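Local coordinates for phage tail sheath protein (Desulfitobacterium hafniense, PDB 3HXL) that probably assembles into the contractile sheath that surrounds the tail tube of a myovirus-like phage, at residues 304-308 and 309-313; 236-239 and 240-243; 380-383 and 384-387. All blocks are in the same frame, centred on the assembly; numbering follows the deposited sequence.

Interaction 1: residues 304-308 and 309-313; sequences IAALQ and AGEFL
Two backbone bonds close the end of helix 300-308 as a Schellman motif: Glu311 N reaches back to Ala306 O at 3.0 Å, and Gly310 N to Leu307 O at 2.8 Å, both with N-H...O angles of 154°. The first donor is tilted moderately from the plane of its carbonyl, whereas the second stands well above the plane of the Leu307 carbonyl. The N-H of Ala309 is shared weakly between Ala305 O and Ala306 O. Gly310, having no side chain, takes the positive phi of 85° that reverses the chain.

After the turn, Glu311 leans along the helix end. The backbone beyond Gly310 sets its CB 3.3 Å from Ala306 O. Its CG lies anti to its own carbonyl carbon (chi1 -55°), which keeps CG beside the same oxygen, at 3.4 Å from Ala306 O, and carries OE1 past the methyl of Ala306, 3.6 Å from CB. The charge of OE1 is met by a salt bridge to Lys250 on strand 246-255. Farther out, Leu313 directs its CD2 branch onto the same methyl; Ala306 CB and Leu313 CD2 are only 3.4 Å apart, closer than usual for two carbons. Leu307 CD2 also approaches Leu313 CD2, more loosely at 4.3 Å, and Leu307 rests on Glu324 and Gln325.

The carbonyl of Ala306 thus serves the cap while its methyl is touched by Glu311 OE1 and by Leu313 CD2. The capping bonds, with the Leu313 contact, probably help set the direction in which the chain leaves the helix toward strand 314-317, and Lys250 probably stabilises the carboxylate beside the cap.

Interaction 2: residues 236-239 and 240-243; sequences ENYP and AADY
Tyr238 sets its CG opposite the backbone nitrogen (chi1 -159°), and this turns the ring toward Ala241, three residues on. The CD1 corner of the ring meets the Ala241 methyl obliquely, with CD1 and CB 3.9 Å apart. The ring also borders the backbone of the turn, Tyr238 CE1 lying 4.0 Å from Ala241 N. Pro239 and the two alanines after it then follow 3-10 geometry, and two successive i to i+3 bonds secure the turn. The bond from Ala241 N to Tyr238 O, 3.2 Å, is almost straight at 170°. Asp242 N donates to Pro239 O at 3.1 Å with an angle of 151°. Both donors sit above the plane of the carbonyl they meet. On the other side of the Tyr238 carbonyl bond, the Ala241 methyl keeps close to the acceptor as well, its CB 3.6 Å from Tyr238 O. At the far end the Asp242 carboxylate is held by both oxygens, OD1 by Thr331 N and OD2 by Ser332 OG, so it anchors the turn to the chain beyond residue 329. The turn lies in the connection between the parallel neighbours 232-236 and 246-255 of the mixed sheet. Tyr238 lies against helix 210-227 at Lys213 and Ala214, while Pro239 and Ala241 rest on Ser248 and Val246 of strand 246-255.

Interaction 3: residues 380-383 and 384-387; sequences KSEC and INYM
Ser381 and Asn385 face each other across one turn of helix 373-392, in the C-terminal domain of the sheath protein, and a water links the Ser381 carbonyl to the Asn385 amide: a contact between i and i+4 residues on the solvent side of an alpha-helix. Regular bonds underlie it, Ile384 N to Lys380 O, Asn385 N to Ser381 O at 3.0 Å, Tyr386 N to Glu382 O, and Met387 N to Cys383 O at 2.8 Å. Asn385 has CG anti to its carbonyl carbon (chi1 -66°), a torsion that lays the amide over the Ser381 carbonyl. Water 1 donates to Asn385 OD1 at 2.7 Å and to Ser381 O at 3.1 Å, bridging amide and backbone. Asn385 ND2 lies 2.8 Å from Ser381 O, but its angle is too poor for a hydrogen bond. Glu382 OE2 comes within 3.9 Å of Asn385 ND2, the carboxylate and amide planes turned 74° apart.

On another side of the helix Ile384 lays CG1 against Lys380 O, and the CG1 of Ile384 stays 4.4 Å from Lys380 CG, whose aliphatic stem runs along strand 405-408. Cys383 packs on Leu405 and Phe361. Met387, a selenomethionine, brings its CG to 3.2 Å from Cys383 O before its bent chain leaves for Phe399. Tyr386 swings away from the turn to meet Phe357 edge-to-face and bond Asp356 through its hydroxyl, tying this helix to helix 344-364.

The carbonyl of Ser381 accepts from both the helix N-H and the water, and the water's second bond probably helps restrain the amide of Asn385. One bound water thus bridges amide and backbone on the exposed side, while Cys383, Ile384, Met387 and the Tyr386 ring pack on the neighbouring parts of the domain.

From the N terminus, 236-243 (interaction 2) comes first, turning the chain between parallel strands 232-236 and 246-255. Residues 304-313 (interaction 1) follow, ending helix 300-308 before strand 314-317. Residues 380-387 (interaction 3) lie within helix 373-392 of the C-terminal domain. The three run in series; none nests in or crosses another. Interactions 1 and 2, both in the subtilisin-like domain, touch where Ala309 O lies 3.4 Å from Pro239 CB, and both adjoin strand 246-255. Interaction 3 stands apart, its nearest atoms about 18 Å from interaction 2 and about 22 Å from interaction 1, within a helix whose side chains pack on helix 344-364 and strand 405-408.

Interaction 1: residues 304-308 and 309-313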
loop_
_atom_site.group_PDB
_atom_site.type_symbol
_atom_site.label_atom_id
_atom_site.label_comp_id
_atom_site.label_asym_id
_atom_site.label_seq_id
_atom_site.Cartn_x
_atom_site.Cartn_y
_atom_site.Cartn_z
ATOM N N ILE A 304 -25.242 9.199 11.132
ATOM C CA ILE A 304 -25.473 8.253 12.212
ATOM C C ILE A 304 -25.798 6.873 11.660
ATOM O O ILE A 304 -25.276 5.864 12.135
ATOM C CB ILE A 304 -26.623 8.738 13.123
ATOM C CG1 ILE A 304 -26.175 10.005 13.852
ATOM C CG2 ILE A 304 -27.034 7.635 14.102
ATOM C CD1 ILE A 304 -27.240 10.651 14.721
ATOM N N ALA A 305 -26.652 6.828 10.648
ATOM C CA ALA A 305 -27.025 5.559 10.041
ATOM C C ALA A 305 -25.802 4.899 9.413
ATOM O O ALA A 305 -25.620 3.687 9.511
ATOM C CB ALA A 305 -28.097 5.785 8.981
ATOM N N ALA A 306 -24.965 5.709 8.770
ATOM C CA ALA A 306 -23.764 5.211 8.109
ATOM C C ALA A 306 -22.761 4.649 9.111
ATOM O O ALA A 306 -22.154 3.607 8.870
ATOM C CB ALA A 306 -23.125 6.330 7.294
ATOM N N LEU A 307 -22.576 5.353 10.223
ATOM C CA LEU A 307 -21.653 4.902 11.258
ATOM C C LEU A 307 -22.181 3.595 11.833
ATOM O O LEU A 307 -21.441 2.626 12.010
ATOM C CB LEU A 307 -21.540 5.950 12.370
ATOM C CG LEU A 307 -20.872 7.282 12.009
ATOM C CD1 LEU A 307 -20.959 8.240 13.191
ATOM C CD2 LEU A 307 -19.410 7.037 11.630
ATOM N N GLN A 308 -23.477 3.573 12.120
ATOM C CA GLN A 308 -24.108 2.382 12.669
ATOM C C GLN A 308 -23.939 1.213 11.701
ATOM O O GLN A 308 -23.922 0.053 12.109
ATOM C CB GLN A 308 -25.596 2.642 12.913
ATOM C CG GLN A 308 -26.326 1.474 13.540
ATOM C CD GLN A 308 -27.791 1.772 13.753
ATOM O OE1 GLN A 308 -28.147 2.752 14.409
ATOM N NE2 GLN A 308 -28.654 0.927 13.198
ATOM N N ALA A 309 -23.813 1.530 10.418
ATOM C CA ALA A 309 -23.647 0.511 9.388
ATOM C C ALA A 309 -22.179 0.093 9.211
ATOM O O ALA A 309 -21.878 -0.813 8.436
ATOM C CB ALA A 309 -24.214 1.018 8.060
ATOM N N GLY A 310 -21.273 0.761 9.928
ATOM C CA GLY A 310 -19.859 0.424 9.854
ATOM C C GLY A 310 -19.112 1.095 8.715
ATOM O O GLY A 310 -18.125 0.563 8.208
ATOM N N GLU A 311 -19.571 2.278 8.324
ATOM C CA GLU A 311 -18.961 3.007 7.232
ATOM C C GLU A 311 -17.960 4.092 7.623
ATOM O O GLU A 311 -18.172 4.849 8.573
ATOM C CB GLU A 311 -20.059 3.610 6.362
ATOM C CG GLU A 311 -21.048 2.564 5.876
ATOM C CD GLU A 311 -21.896 3.060 4.730
ATOM O OE1 GLU A 311 -22.996 3.603 4.989
ATOM O OE2 GLU A 311 -21.452 2.910 3.571
ATOM N N PHE A 312 -16.868 4.142 6.863
ATOM C CA PHE A 312 -15.803 5.125 7.042
ATOM C C PHE A 312 -16.210 6.259 6.087
ATOM O O PHE A 312 -16.291 6.056 4.875
ATOM C CB PHE A 312 -14.459 4.494 6.631
ATOM C CG PHE A 312 -13.252 5.356 6.918
ATOM C CD1 PHE A 312 -12.995 6.496 6.159
ATOM C CD2 PHE A 312 -12.375 5.028 7.953
ATOM C CE1 PHE A 312 -11.884 7.301 6.428
ATOM C CE2 PHE A 312 -11.262 5.824 8.231
ATOM C CZ PHE A 312 -11.017 6.960 7.467
ATOM N N LEU A 313 -16.483 7.441 6.633
ATOM C CA LEU A 313 -16.917 8.562 5.813
ATOM C C LEU A 313 -16.322 9.902 6.234
ATOM O O LEU A 313 -15.907 10.081 7.381
ATOM C CB LEU A 313 -18.443 8.661 5.860
ATOM C CG LEU A 313 -19.003 8.955 7.255
ATOM C CD1 LEU A 313 -19.360 10.439 7.366
ATOM C CD2 LEU A 313 -20.238 8.109 7.497
#

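Interaction 2: residues 236-239 and 240-243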
loop_
_atom_site.group_PDB
_atom_site.type_symbol
_atom_site.label_atom_id
_atom_site.label_comp_id
_atom_site.label_asym_id
_atom_site.label_seq_id
_atom_site.Cartn_x
_atom_site.Cartn_y
_atom_site.Cartn_z
ATOM N N GLU A 236 -14.404 0.382 -1.183
ATOM C CA GLU A 236 -15.383 1.435 -1.444
ATOM C C GLU A 236 -16.795 0.896 -1.279
ATOM O O GLU A 236 -17.149 -0.095 -1.907
ATOM C CB GLU A 236 -15.233 1.936 -2.886
ATOM C CG GLU A 236 -16.232 2.999 -3.283
ATOM C CD GLU A 236 -17.408 2.484 -4.116
ATOM O OE1 GLU A 236 -18.299 3.302 -4.381
ATOM O OE2 GLU A 236 -17.454 1.296 -4.515
ATOM N N ASN A 237 -17.593 1.551 -0.445
ATOM C CA ASN A 237 -18.980 1.155 -0.231
ATOM C C ASN A 237 -19.233 -0.356 -0.158
ATOM O O ASN A 237 -19.888 -0.937 -1.027
ATOM C CB ASN A 237 -19.857 1.783 -1.324
ATOM C CG ASN A 237 -20.065 3.269 -1.113
ATOM O OD1 ASN A 237 -20.869 3.677 -0.278
ATOM N ND2 ASN A 237 -19.321 4.085 -1.850
ATOM N N TYR A 238 -18.709 -0.988 0.885
ATOM C CA TYR A 238 -18.912 -2.416 1.072
ATOM C C TYR A 238 -19.007 -2.759 2.552
ATOM O O TYR A 238 -18.253 -3.593 3.063
ATOM C CB TYR A 238 -17.775 -3.209 0.429
ATOM C CG TYR A 238 -18.140 -4.647 0.145
ATOM C CD1 TYR A 238 -17.561 -5.695 0.864
ATOM C CD2 TYR A 238 -19.064 -4.960 -0.853
ATOM C CE1 TYR A 238 -17.893 -7.026 0.591
ATOM C CE2 TYR A 238 -19.404 -6.282 -1.134
ATOM C CZ TYR A 238 -18.814 -7.309 -0.412
ATOM O OH TYR A 238 -19.134 -8.616 -0.706
ATOM N N PRO A 239 -19.933 -2.111 3.265
ATOM C CA PRO A 239 -20.097 -2.381 4.693
ATOM C C PRO A 239 -20.545 -3.823 4.943
ATOM O O PRO A 239 -20.447 -4.327 6.061
ATOM C CB PRO A 239 -21.142 -1.356 5.117
ATOM C CG PRO A 239 -21.962 -1.182 3.881
ATOM C CD PRO A 239 -20.912 -1.111 2.804
ATOM N N ALA A 240 -21.021 -4.488 3.894
ATOM C CA ALA A 240 -21.478 -5.870 4.021
ATOM C C ALA A 240 -20.367 -6.807 4.500
ATOM O O ALA A 240 -20.636 -7.925 4.957
ATOM C CB ALA A 240 -22.047 -6.367 2.677
ATOM N N ALA A 241 -19.119 -6.358 4.388
ATOM C CA ALA A 241 -17.977 -7.161 4.819
ATOM C C ALA A 241 -18.105 -7.538 6.303
ATOM O O ALA A 241 -17.709 -8.633 6.708
ATOM C CB ALA A 241 -16.665 -6.384 4.582
ATOM N N ASP A 242 -18.641 -6.612 7.101
ATOM C CA ASP A 242 -18.855 -6.817 8.540
ATOM C C ASP A 242 -17.681 -7.560 9.179
ATOM O O ASP A 242 -17.855 -8.567 9.870
ATOM C CB ASP A 242 -20.174 -7.583 8.741
ATOM C CG ASP A 242 -20.548 -7.767 10.207
ATOM O OD1 ASP A 242 -20.099 -6.970 11.059
ATOM O OD2 ASP A 242 -21.322 -8.707 10.500
ATOM N N TYR A 243 -16.481 -7.036 8.944
ATOM C CA TYR A 243 -15.258 -7.642 9.445
ATOM C C TYR A 243 -14.235 -6.556 9.798
ATOM O O TYR A 243 -14.076 -5.587 9.052
ATOM C CB TYR A 243 -14.709 -8.580 8.372
ATOM C CG TYR A 243 -13.431 -9.286 8.761
ATOM C CD1 TYR A 243 -13.368 -10.063 9.917
ATOM C CD2 TYR A 243 -12.282 -9.168 7.976
ATOM C CE1 TYR A 243 -12.189 -10.704 10.289
ATOM C CE2 TYR A 243 -11.094 -9.809 8.339
ATOM C CZ TYR A 243 -11.063 -10.572 9.498
ATOM O OH TYR A 243 -9.906 -11.191 9.882
#

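Interaction 3: residues 380-383 and 384-387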
loop_
_atom_site.group_PDB
_atom_site.type_symbol
_atom_site.label_atom_id
_atom_site.label_comp_id
_atom_site.label_asym_id
_atom_site.label_seq_id
_atom_site.Cartn_x
_atom_site.Cartn_y
_atom_site.Cartn_z
ATOM N N LYS A 380 8.270 -14.145 29.709
ATOM C CA LYS A 380 7.347 -13.299 30.448
ATOM C C LYS A 380 7.929 -11.902 30.631
ATOM O O LYS A 380 7.230 -10.896 30.482
ATOM C CB LYS A 380 7.056 -13.921 31.815
ATOM C CG LYS A 380 6.140 -13.099 32.707
ATOM C CD LYS A 380 5.861 -13.831 34.010
ATOM C CE LYS A 380 4.893 -13.061 34.887
ATOM N NZ LYS A 380 4.574 -13.806 36.135
ATOM N N SER A 381 9.217 -11.848 30.954
ATOM C CA SER A 381 9.904 -10.578 31.162
ATOM C C SER A 381 9.945 -9.753 29.880
ATOM O O SER A 381 9.744 -8.538 29.907
ATOM C CB SER A 381 11.332 -10.825 31.655
ATOM O OG SER A 381 12.065 -9.611 31.722
ATOM N N GLU A 382 10.210 -10.409 28.757
ATOM C CA GLU A 382 10.278 -9.696 27.491
ATOM C C GLU A 382 8.916 -9.149 27.073
ATOM O O GLU A 382 8.831 -8.081 26.467
ATOM C CB GLU A 382 10.851 -10.603 26.400
ATOM C CG GLU A 382 12.303 -10.994 26.649
ATOM C CD GLU A 382 13.223 -9.788 26.790
ATOM O OE1 GLU A 382 13.413 -9.061 25.790
ATOM O OE2 GLU A 382 13.751 -9.566 27.903
ATOM N N CYS A 383 7.853 -9.874 27.402
ATOM C CA CYS A 383 6.510 -9.426 27.055
ATOM C C CYS A 383 6.098 -8.254 27.935
ATOM O O CYS A 383 5.475 -7.301 27.467
ATOM C CB CYS A 383 5.517 -10.578 27.195
ATOM S SG CYS A 383 5.782 -11.865 25.953
ATOM N N ILE A 384 6.448 -8.331 29.213
ATOM C CA ILE A 384 6.129 -7.260 30.140
ATOM C C ILE A 384 6.807 -5.988 29.656
ATOM O O ILE A 384 6.185 -4.928 29.593
ATOM C CB ILE A 384 6.618 -7.593 31.558
ATOM C CG1 ILE A 384 5.805 -8.764 32.115
ATOM C CG2 ILE A 384 6.496 -6.377 32.463
ATOM C CD1 ILE A 384 4.336 -8.469 32.263
ATOM N N ASN A 385 8.083 -6.094 29.304
ATOM C CA ASN A 385 8.810 -4.930 28.821
ATOM C C ASN A 385 8.142 -4.373 27.575
ATOM O O ASN A 385 8.069 -3.158 27.393
ATOM C CB ASN A 385 10.259 -5.290 28.516
ATOM C CG ASN A 385 11.031 -5.657 29.764
ATOM O OD1 ASN A 385 10.870 -5.025 30.810
ATOM N ND2 ASN A 385 11.880 -6.672 29.662
ATOM N N TYR A 386 7.655 -5.270 26.722
ATOM C CA TYR A 386 6.984 -4.858 25.496
ATOM C C TYR A 386 5.706 -4.101 25.841
ATOM O O TYR A 386 5.443 -3.028 25.299
ATOM C CB TYR A 386 6.626 -6.078 24.642
ATOM C CG TYR A 386 5.818 -5.735 23.408
ATOM C CD1 TYR A 386 6.444 -5.397 22.207
ATOM C CD2 TYR A 386 4.424 -5.707 23.453
ATOM C CE1 TYR A 386 5.699 -5.041 21.083
ATOM C CE2 TYR A 386 3.672 -5.351 22.339
ATOM C CZ TYR A 386 4.311 -5.019 21.160
ATOM O OH TYR A 386 3.563 -4.654 20.061
HETATM N N MSE A 387 4.910 -4.667 26.740
HETATM C CA MSE A 387 3.662 -4.031 27.126
HETATM C C MSE A 387 3.917 -2.684 27.791
HETATM O O MSE A 387 3.151 -1.739 27.600
HETATM C CB MSE A 387 2.864 -4.948 28.050
HETATM C CG MSE A 387 2.410 -6.246 27.384
HETATM SE SE MSE A 387 1.227 -5.950 25.851
HETATM C CE MSE A 387 -0.366 -5.448 26.816
HETATM O O HOH W 1 10.289 -7.075 32.537
#